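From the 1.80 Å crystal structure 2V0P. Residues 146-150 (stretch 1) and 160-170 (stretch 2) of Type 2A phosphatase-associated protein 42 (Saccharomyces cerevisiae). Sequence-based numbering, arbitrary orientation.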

# COMPACT_ATOMS: atom_id res chain seq x y z
N LEU A 146 4.72 13.92 0.78
CA LEU A 146 3.40 14.40 0.92
C LEU A 146 2.92 14.37 2.38
O LEU A 146 2.20 15.27 2.83
N TYR A 147 3.34 13.34 3.11
CA TYR A 147 3.07 13.18 4.53
C TYR A 147 4.31 12.57 5.16
O TYR A 147 5.08 11.88 4.47
N ALA A 148 4.51 12.83 6.45
CA ALA A 148 5.50 12.07 7.21
C ALA A 148 5.08 10.60 7.19
O ALA A 148 3.88 10.31 7.21
N GLN A 149 6.03 9.67 7.10
CA GLN A 149 5.71 8.24 7.01
C GLN A 149 6.42 7.48 8.14
O GLN A 149 7.54 7.83 8.48
N PRO A 150 5.77 6.45 8.72
CA PRO A 150 6.49 5.78 9.81
C PRO A 150 7.76 5.14 9.26
O PRO A 150 7.74 4.61 8.14
N GLN A 160 1.47 8.14 14.37
CA GLN A 160 0.58 9.13 14.99
C GLN A 160 0.68 10.49 14.31
O GLN A 160 -0.30 11.19 14.19
N LEU A 161 1.88 10.84 13.87
CA LEU A 161 2.08 12.04 13.08
C LEU A 161 1.37 12.00 11.71
O LEU A 161 0.69 12.95 11.30
N LYS A 162 1.51 10.88 11.00
CA LYS A 162 0.74 10.62 9.80
C LYS A 162 -0.77 10.72 10.01
O LYS A 162 -1.45 11.40 9.23
N ARG A 163 -1.30 10.08 11.04
CA ARG A 163 -2.71 10.22 11.35
C ARG A 163 -3.08 11.70 11.60
O ARG A 163 -4.11 12.15 11.17
N LYS A 164 -2.19 12.45 12.22
CA LYS A 164 -2.50 13.84 12.60
C LYS A 164 -2.67 14.65 11.33
O LYS A 164 -3.67 15.32 11.17
N GLU A 165 -1.71 14.52 10.42
CA GLU A 165 -1.69 15.20 9.10
C GLU A 165 -2.86 14.83 8.15
O GLU A 165 -3.40 15.70 7.45
N LYS A 166 -3.25 13.57 8.14
CA LYS A 166 -4.44 13.04 7.48
C LYS A 166 -5.76 13.60 8.02
O LYS A 166 -6.62 14.09 7.22
N ILE A 167 -5.89 13.61 9.34
CA ILE A 167 -7.07 14.13 10.01
C ILE A 167 -7.23 15.62 9.65
O ILE A 167 -8.32 16.04 9.38
N GLU A 168 -6.13 16.36 9.60
CA GLU A 168 -6.15 17.78 9.22
C GLU A 168 -6.57 18.03 7.79
O GLU A 168 -7.33 18.96 7.54
N LEU A 169 -6.07 17.21 6.86
CA LEU A 169 -6.57 17.13 5.48
C LEU A 169 -8.05 16.84 5.44
O LEU A 169 -8.83 17.58 4.80
N PHE A 170 -8.46 15.83 6.18
CA PHE A 170 -9.81 15.36 6.14
C PHE A 170 -10.76 16.45 6.65
O PHE A 170 -11.72 16.82 5.96

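Stretch 1 has no regular strand and lies against one side of the helix formed by stretch 2. The two backbones come nearest at A148 and K162, whose CA atoms are 5.6 Å apart. Together the stretches bury 413 Å² of surface. Y147 has the largest share, followed by K162 and A148.

Y147 points toward the helix, with chi1 in m and chi2 at 108°. Its ring reaches along the helix and meets residues from three successive turns. K166 lies over one face. K166 CD is 3.8 Å from the centroid of the Y147 ring and 26° off the ring normal, which makes a CH-pi contact. The K166 side chain starts sideways, with chi1 and chi2 both m, and chi3 falls between wells at -101°. This bend lays the aliphatic part of the lysine on the ring, and K166 CD is 3.4 Å from Y147 CZ. K166 NZ finds its hydrogen bond elsewhere in the structure. At the ring edge, L169 (t, p) points toward stretch 1. L169 CD2 is 3.1 Å from Y147 OH, a tight contact with no polar character on the leucine side. E165 OE1 is also near the ring plane, 3.7 Å from Y147 CD2.

K162 leaves the helix sideways, but its end comes nearer to stretch 1. Its rotamers are t, p, t and m. The chain runs alongside the loop, where K162 CD is 3.6 Å from Y147 CB and 3.1 Å from A148 O. The lysine thus packs by its methylene groups before its amino group is reached. K162 NZ is 2.3 Å from Q149 OE1. This is too short for a hydrogen bond and is a clash in the model, so no interaction is assigned. Water 1 accepts weak hydrogen bonds from K162 NZ at 3.1 Å and from Q149 NE2 at 3.5 Å, a loose bridge between the two ends. The Q149 CB points away from the helix, but chi1 and chi2, both m, bring the amide end back.

A148 also points toward the helix. Its small side chain rests near L161 (chi1 t), with A148 CB 4.1 Å from L161 CG. Its backbone supplies the one direct hydrogen bond between the stretches: A148 N donates to E165 OE1 at 3.1 Å, with an angle of 159° at the hydrogen. E165 points toward the loop, and its m, t conformation extends the carboxylate to this amide. The other oxygen, E165 OE2, is 3.9 Å from A148 CB.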

# COMPACT_ATOMS: atom_id res chain seq x y z
CB LEU A 146 2.54 13.52 0.04
CG LEU A 146 1.17 13.90 -0.42
CD1 LEU A 146 1.16 15.13 -1.38
CD2 LEU A 146 0.66 12.65 -1.09
CB TYR A 147 1.90 12.24 4.78
CG TYR A 147 0.54 12.68 4.26
CD1 TYR A 147 -0.02 12.06 3.16
CD2 TYR A 147 -0.18 13.67 4.90
CE1 TYR A 147 -1.26 12.43 2.69
CE2 TYR A 147 -1.41 14.07 4.44
CZ TYR A 147 -1.94 13.46 3.34
OH TYR A 147 -3.17 13.84 2.95
CB ALA A 148 5.56 12.59 8.63
CB GLN A 149 6.12 7.65 5.66
CG GLN A 149 5.61 8.39 4.43
CD GLN A 149 4.13 8.15 4.11
OE1 GLN A 149 3.41 7.43 4.80
NE2 GLN A 149 3.69 8.79 3.05
CB PRO A 150 5.50 4.71 10.27
CG PRO A 150 4.56 4.52 9.12
CD PRO A 150 4.47 5.84 8.45
CB GLN A 160 0.85 9.28 16.49
CG GLN A 160 0.47 8.05 17.36
CD GLN A 160 0.98 8.17 18.78
OE1 GLN A 160 1.93 8.90 19.05
NE2 GLN A 160 0.34 7.44 19.71
CB LEU A 161 3.58 12.31 12.93
CG LEU A 161 4.06 13.65 12.35
CD1 LEU A 161 3.11 14.82 12.62
CD2 LEU A 161 5.42 13.92 12.98
CB LYS A 162 1.12 9.27 9.18
CG LYS A 162 0.28 8.91 7.97
CD LYS A 162 0.91 9.42 6.73
CE LYS A 162 0.44 8.65 5.52
NZ LYS A 162 1.21 7.37 5.43
CB ARG A 163 -3.09 9.33 12.51
CG ARG A 163 -4.55 9.44 13.01
CD ARG A 163 -4.84 8.53 14.22
NE ARG A 163 -4.13 8.93 15.44
CZ ARG A 163 -4.20 8.31 16.62
NH1 ARG A 163 -4.96 7.23 16.79
NH2 ARG A 163 -3.50 8.77 17.65
CB LYS A 164 -1.40 14.45 13.46
CG LYS A 164 -1.61 15.92 13.68
CD LYS A 164 -0.48 16.54 14.39
CE LYS A 164 -0.70 18.04 14.56
NZ LYS A 164 -0.26 18.70 13.32
CB GLU A 165 -0.33 14.96 8.43
CG GLU A 165 0.83 15.69 9.10
CD GLU A 165 2.21 15.36 8.51
OE1 GLU A 165 2.30 14.82 7.36
OE2 GLU A 165 3.22 15.67 9.19
CB LYS A 166 -4.46 11.49 7.48
CG LYS A 166 -3.42 10.80 6.55
CD LYS A 166 -3.64 11.07 5.06
CE LYS A 166 -4.33 9.93 4.30
NZ LYS A 166 -3.45 8.72 4.16
CB ILE A 167 -7.00 13.96 11.51
CG1 ILE A 167 -7.34 12.51 11.92
CG2 ILE A 167 -7.97 14.91 12.20
CD1 ILE A 167 -7.19 12.20 13.37
CB GLU A 168 -4.81 18.44 9.50
CG GLU A 168 -4.51 18.56 10.94
CD GLU A 168 -3.10 19.04 11.23
OE1 GLU A 168 -2.24 19.03 10.31
OE2 GLU A 168 -2.85 19.44 12.39
CB LEU A 169 -5.83 16.11 4.63
CG LEU A 169 -6.38 16.14 3.17
CD1 LEU A 169 -5.89 17.35 2.45
CD2 LEU A 169 -6.02 14.87 2.47
CB PHE A 170 -9.94 14.02 6.92
CG PHE A 170 -11.33 13.48 7.00
CD1 PHE A 170 -11.73 12.43 6.21
CD2 PHE A 170 -12.24 14.04 7.87
CE1 PHE A 170 -13.02 11.94 6.30
CE2 PHE A 170 -13.53 13.55 7.94
CZ PHE A 170 -13.90 12.50 7.14
O HOH W 1 0.43 7.79 2.42